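Local structure of HTH cro/C1-type domain-containing protein (Pseudomonas aeruginosa, 4O8B) at residues G21-M26 / A54-V59; K7-R12 / A62-P67. The protein probably binds promoter DNA through a Cro/C1-type helix-turn-helix domain as a transcriptional activator, and controls bacterial motility and biofilm formation. All coordinates share one frame; numbering follows the deposited sequence.

Contact 1: residues G21-M26 / A54-V59; sequences GMLVGM and AMVLQV
The turn of the helix-turn-helix meets the C-terminal end of helix 47-57 here, through Leu23, Val24 and Val56. Val56 is the shared partner and turns toward segment 21-26. CG1 of Val56, anti to its own backbone N (chi1 178°), takes the Leu23 side chain and lies 3.7 Å from CD1 of Leu23. The same Val56 CG1 is 3.8 Å from Leu23 CB, so it rests against both the root and one branch end of the leucine. CG2 of Val56 meets CG1 of Val24 at 3.9 Å and also lies near the carbonyl oxygen of Leu23. No hydrogen bond joins the two segments, and the side-chain contact is apolar. It lies at the surface, where Tyr15 touches both Leu23 and Val56, and Leu20 of helix 17-22 packs on Val56 as well.

The backbone on each side is shaped by a helix ending. Helix 17-22 closes in a Schellman motif with Gly25, at positive phi, as its C-prime residue: Met26 N bonds to Gly21 O at 3.2 Å and Gly25 N to Met22 O at 2.9 Å. The type I turn from Met22 to Gly25 carries Leu23 and Val24 at its two central positions. A second Schellman motif ends helix 47-57, with Gln58 as C-prime residue and Val59 N bonded to Ala54 O at 3.1 Å. Beyond Gly25 the chain enters helix 28-39, on which Met26 packs. A glycine-containing turn between helix 17-22 and helix 28-39, backed by a later helix of the bundle, is the arrangement of the Cro/C1-type helix-turn-helix domain.

Contact 2: residues K7-R12 / A62-P67; sequences KAARIR and AYLYCP
Ala8 and Ala9 of helix 3-13 pack against Tyr63 and Leu64, in the connection between helix 47-57 and helix 69-79. The close-packed part centres on Ala9, whose small CB lets two larger side chains approach the helix. Ala9 CB sits at the edge of the Tyr63 ring, near its plane, 4.0 Å from Tyr63 CE2. The second neighbour is Leu64, whose CD2 lies 4.1 Å from Ala9 CB. The tyrosine reaches the helix because its CG is anti to its backbone N (chi1 174°), which carries the ring out along the Ala8-Ala9 surface until Tyr63 OH comes within 3.5 Å of Ala8 CB. Ala72 and Leu76 of helix 69-79 touch Tyr63 as well, so the ring lies between the first helix and the one that follows this connection.

Toward solvent the contact thins out. Ala8 is partly exposed and meets just the hydroxyl end of the tyrosine; one turn further along, Arg12 is exposed, and its NE lies 5.9 Å from Tyr63 OH, too far to touch. Elsewhere on the helix, Lys7 and Arg10 direct their charges to Glu39 in salt bridges. With no hydrogen bond or ion pair between the two segments, their association rests on van der Waals packing, mostly apolar, centred on the buried methyl of Ala9.

The centres of contacts 1 and 2 lie about 12 Å apart, both within the helix-turn-helix domain. Along the chain, segment 7-12 comes first, then 21-26 and 54-59, with 62-67 last, so contact 2 encloses contact 1 in sequence. Helix 3-13 bridges them in space: Leu57 and Val59 of contact 1 pack on Ala9 of contact 2. Contact 1 is at the surface, with its centre about 11 Å from the centre of the chain, whereas contact 2 is buried, its centre about 4 Å from that point. Ala62 and residues 65-67 also reach the second subunit, where Tyr65 stacks on its Tyr65 counterpart, so the segment packed on helix 3-13 also takes part in the subunit interface.

Contact 1: residues G21-M26 / A54-V59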
loop_
_atom_site.group_PDB
_atom_site.type_symbol
_atom_site.label_atom_id
_atom_site.label_comp_id
_atom_site.label_asym_id
_atom_site.label_seq_id
_atom_site.Cartn_x
_atom_site.Cartn_y
_atom_site.Cartn_z
ATOM N N GLY A 21 3.252 17.296 -11.257
ATOM C CA GLY A 21 4.672 17.232 -11.496
ATOM C C GLY A 21 5.442 18.357 -10.819
ATOM O O GLY A 21 6.484 18.119 -10.202
ATOM N N MET A 22 4.937 19.580 -10.924
ATOM C CA MET A 22 5.606 20.713 -10.307
ATOM C C MET A 22 5.401 20.756 -8.797
ATOM O O MET A 22 6.279 21.198 -8.057
ATOM C CB MET A 22 5.118 22.030 -10.922
ATOM C CG MET A 22 5.492 22.213 -12.383
ATOM S SD MET A 22 5.390 23.941 -12.887
ATOM C CE MET A 22 3.620 24.164 -12.978
ATOM N N LEU A 23 4.244 20.295 -8.336
ATOM C CA LEU A 23 3.954 20.284 -6.910
ATOM C C LEU A 23 4.951 19.427 -6.137
ATOM O O LEU A 23 4.978 19.452 -4.903
ATOM C CB LEU A 23 2.530 19.794 -6.656
ATOM C CG LEU A 23 1.461 20.891 -6.684
ATOM C CD1 LEU A 23 0.075 20.267 -6.715
ATOM C CD2 LEU A 23 1.622 21.785 -5.462
ATOM N N VAL A 24 5.774 18.669 -6.855
ATOM C CA VAL A 24 6.778 17.839 -6.214
ATOM C C VAL A 24 8.201 18.263 -6.589
ATOM O O VAL A 24 9.138 17.477 -6.480
ATOM C CB VAL A 24 6.583 16.334 -6.545
ATOM C CG1 VAL A 24 5.511 15.743 -5.642
ATOM C CG2 VAL A 24 6.196 16.167 -8.000
ATOM N N GLY A 25 8.342 19.511 -7.033
ATOM C CA GLY A 25 9.649 20.040 -7.377
ATOM C C GLY A 25 10.235 19.757 -8.752
ATOM O O GLY A 25 11.447 19.889 -8.934
ATOM N N MET A 26 9.402 19.390 -9.720
ATOM C CA MET A 26 9.891 19.100 -11.066
ATOM C C MET A 26 10.048 20.361 -11.907
ATOM O O MET A 26 9.414 21.381 -11.637
ATOM C CB MET A 26 8.949 18.135 -11.781
ATOM C CG MET A 26 8.972 16.720 -11.231
ATOM S SD MET A 26 7.964 15.580 -12.196
ATOM C CE MET A 26 8.699 14.022 -11.719
ATOM N N ALA A 54 2.273 10.987 -2.454
ATOM C CA ALA A 54 1.192 10.647 -1.540
ATOM C C ALA A 54 0.732 11.868 -0.758
ATOM O O ALA A 54 -0.467 12.138 -0.659
ATOM C CB ALA A 54 1.648 9.550 -0.582
ATOM N N MET A 55 1.686 12.610 -0.201
ATOM C CA MET A 55 1.369 13.799 0.581
ATOM C C MET A 55 0.584 14.800 -0.258
ATOM O O MET A 55 -0.476 15.268 0.148
ATOM C CB MET A 55 2.662 14.449 1.085
ATOM C CG MET A 55 2.455 15.490 2.170
ATOM S SD MET A 55 1.657 14.792 3.636
ATOM C CE MET A 55 2.943 13.681 4.211
ATOM N N VAL A 56 1.117 15.123 -1.440
ATOM C CA VAL A 56 0.471 16.070 -2.338
ATOM C C VAL A 56 -0.905 15.586 -2.771
ATOM O O VAL A 56 -1.896 16.309 -2.632
ATOM C CB VAL A 56 1.327 16.311 -3.600
ATOM C CG1 VAL A 56 0.613 17.261 -4.545
ATOM C CG2 VAL A 56 2.683 16.873 -3.204
ATOM N N LEU A 57 -0.969 14.366 -3.294
ATOM C CA LEU A 57 -2.233 13.787 -3.748
ATOM C C LEU A 57 -3.223 13.588 -2.607
ATOM O O LEU A 57 -4.413 13.382 -2.845
ATOM C CB LEU A 57 -1.984 12.455 -4.460
ATOM C CG LEU A 57 -1.661 12.521 -5.955
ATOM C CD1 LEU A 57 -1.255 11.140 -6.445
ATOM C CD2 LEU A 57 -2.874 13.027 -6.712
ATOM N N GLN A 58 -2.725 13.640 -1.376
ATOM C CA GLN A 58 -3.578 13.466 -0.203
ATOM C C GLN A 58 -4.145 12.057 -0.088
ATOM O O GLN A 58 -5.274 11.868 0.379
ATOM C CB GLN A 58 -4.728 14.473 -0.228
ATOM C CG GLN A 58 -4.358 15.878 0.224
ATOM C CD GLN A 58 -4.170 15.973 1.723
ATOM O OE1 GLN A 58 -3.195 15.463 2.284
ATOM N NE2 GLN A 58 -5.124 16.623 2.391
ATOM N N VAL A 59 -3.366 11.064 -0.511
ATOM C CA VAL A 59 -3.794 9.672 -0.431
ATOM C C VAL A 59 -2.709 8.832 0.220
ATOM O O VAL A 59 -1.515 9.131 0.091
ATOM C CB VAL A 59 -4.106 9.082 -1.827
ATOM C CG1 VAL A 59 -5.408 9.652 -2.351
ATOM C CG2 VAL A 59 -2.961 9.396 -2.785
#

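Contact 2: residues K7-R12 / A62-P67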
loop_
_atom_site.group_PDB
_atom_site.type_symbol
_atom_site.label_atom_id
_atom_site.label_comp_id
_atom_site.label_asym_id
_atom_site.label_seq_id
_atom_site.Cartn_x
_atom_site.Cartn_y
_atom_site.Cartn_z
ATOM N N LYS A 7 -2.670 7.844 -11.453
ATOM C CA LYS A 7 -3.522 8.627 -12.334
ATOM C C LYS A 7 -4.867 8.874 -11.658
ATOM O O LYS A 7 -5.391 9.996 -11.675
ATOM C CB LYS A 7 -3.742 7.891 -13.663
ATOM C CG LYS A 7 -4.345 8.763 -14.762
ATOM C CD LYS A 7 -4.618 7.961 -16.031
ATOM C CE LYS A 7 -3.334 7.441 -16.666
ATOM N NZ LYS A 7 -2.472 8.548 -17.182
ATOM N N ALA A 8 -5.423 7.823 -11.062
ATOM C CA ALA A 8 -6.708 7.911 -10.376
ATOM C C ALA A 8 -6.633 8.889 -9.211
ATOM O O ALA A 8 -7.604 9.578 -8.906
ATOM C CB ALA A 8 -7.122 6.535 -9.879
ATOM N N ALA A 9 -5.470 8.943 -8.558
ATOM C CA ALA A 9 -5.271 9.827 -7.420
ATOM C C ALA A 9 -5.061 11.267 -7.870
ATOM O O ALA A 9 -5.341 12.204 -7.116
ATOM C CB ALA A 9 -4.078 9.354 -6.605
ATOM N N ARG A 10 -4.564 11.450 -9.095
ATOM C CA ARG A 10 -4.332 12.779 -9.632
ATOM C C ARG A 10 -5.625 13.381 -10.151
ATOM O O ARG A 10 -5.812 14.602 -10.114
ATOM C CB ARG A 10 -3.284 12.725 -10.747
ATOM C CG ARG A 10 -3.177 14.011 -11.553
ATOM C CD ARG A 10 -1.961 14.006 -12.469
ATOM N NE ARG A 10 -2.107 13.095 -13.607
ATOM C CZ ARG A 10 -3.009 13.249 -14.577
ATOM N NH1 ARG A 10 -3.858 14.272 -14.554
ATOM N NH2 ARG A 10 -3.058 12.375 -15.575
ATOM N N ILE A 11 -6.515 12.529 -10.642
ATOM C CA ILE A 11 -7.799 12.982 -11.160
ATOM C C ILE A 11 -8.722 13.367 -10.010
ATOM O O ILE A 11 -9.441 14.361 -10.084
ATOM C CB ILE A 11 -8.489 11.886 -12.008
ATOM C CG1 ILE A 11 -7.699 11.645 -13.294
ATOM C CG2 ILE A 11 -9.918 12.299 -12.328
ATOM C CD1 ILE A 11 -8.275 10.547 -14.167
ATOM N N ARG A 12 -8.697 12.567 -8.943
ATOM C CA ARG A 12 -9.534 12.832 -7.779
ATOM C C ARG A 12 -9.138 14.145 -7.118
ATOM O O ARG A 12 -9.988 14.872 -6.610
ATOM C CB ARG A 12 -9.411 11.687 -6.769
ATOM C CG ARG A 12 -10.188 11.924 -5.472
ATOM C CD ARG A 12 -9.888 10.861 -4.428
ATOM N NE ARG A 12 -10.512 9.568 -4.734
ATOM C CZ ARG A 12 -11.811 9.308 -4.594
ATOM N NH1 ARG A 12 -12.636 10.249 -4.151
ATOM N NH2 ARG A 12 -12.282 8.109 -4.892
ATOM N N ALA A 62 0.114 3.582 0.545
ATOM C CA ALA A 62 -0.323 2.219 0.283
ATOM C C ALA A 62 -1.255 2.139 -0.926
ATOM O O ALA A 62 -1.167 1.205 -1.721
ATOM C CB ALA A 62 -1.024 1.657 1.516
ATOM N N TYR A 63 -2.144 3.120 -1.052
ATOM C CA TYR A 63 -3.086 3.156 -2.159
ATOM C C TYR A 63 -2.365 3.066 -3.504
ATOM O O TYR A 63 -2.761 2.296 -4.384
ATOM C CB TYR A 63 -3.909 4.444 -2.117
ATOM C CG TYR A 63 -4.816 4.629 -3.311
ATOM C CD1 TYR A 63 -5.903 3.782 -3.520
ATOM C CD2 TYR A 63 -4.550 5.612 -4.269
ATOM C CE1 TYR A 63 -6.734 3.935 -4.637
ATOM C CE2 TYR A 63 -5.370 5.774 -5.385
ATOM C CZ TYR A 63 -6.445 4.918 -5.570
ATOM O OH TYR A 63 -7.253 5.064 -6.672
ATOM N N LEU A 64 -1.313 3.863 -3.649
ATOM C CA LEU A 64 -0.531 3.892 -4.886
ATOM C C LEU A 64 0.183 2.570 -5.147
ATOM O O LEU A 64 0.734 2.354 -6.226
ATOM C CB LEU A 64 0.483 5.031 -4.818
ATOM C CG LEU A 64 -0.131 6.421 -4.593
ATOM C CD1 LEU A 64 0.951 7.417 -4.215
ATOM C CD2 LEU A 64 -0.861 6.864 -5.848
ATOM N N TYR A 65 0.154 1.682 -4.158
ATOM C CA TYR A 65 0.790 0.368 -4.269
ATOM C C TYR A 65 -0.219 -0.742 -3.989
ATOM O O TYR A 65 0.155 -1.836 -3.566
ATOM C CB TYR A 65 1.956 0.259 -3.283
ATOM C CG TYR A 65 3.206 0.993 -3.707
ATOM C CD1 TYR A 65 4.077 0.445 -4.653
ATOM C CD2 TYR A 65 3.516 2.247 -3.173
ATOM C CE1 TYR A 65 5.232 1.116 -5.042
ATOM C CE2 TYR A 65 4.672 2.930 -3.563
ATOM C CZ TYR A 65 5.518 2.361 -4.500
ATOM O OH TYR A 65 6.655 3.036 -4.883
ATOM N N CYS A 66 -1.494 -0.456 -4.226
ATOM C CA CYS A 66 -2.562 -1.427 -3.999
ATOM C C CYS A 66 -3.139 -1.947 -5.312
ATOM O O CYS A 66 -4.071 -1.364 -5.861
ATOM C CB CYS A 66 -3.671 -0.793 -3.160
ATOM S SG CYS A 66 -5.164 -1.797 -3.048
ATOM N N PRO A 67 -2.595 -3.051 -5.832
ATOM C CA PRO A 67 -3.078 -3.629 -7.093
ATOM C C PRO A 67 -4.510 -4.167 -7.022
ATOM O O PRO A 67 -5.216 -4.188 -8.028
ATOM C CB PRO A 67 -2.052 -4.721 -7.395
ATOM C CG PRO A 67 -1.628 -5.157 -6.030
ATOM C CD PRO A 67 -1.465 -3.841 -5.304
#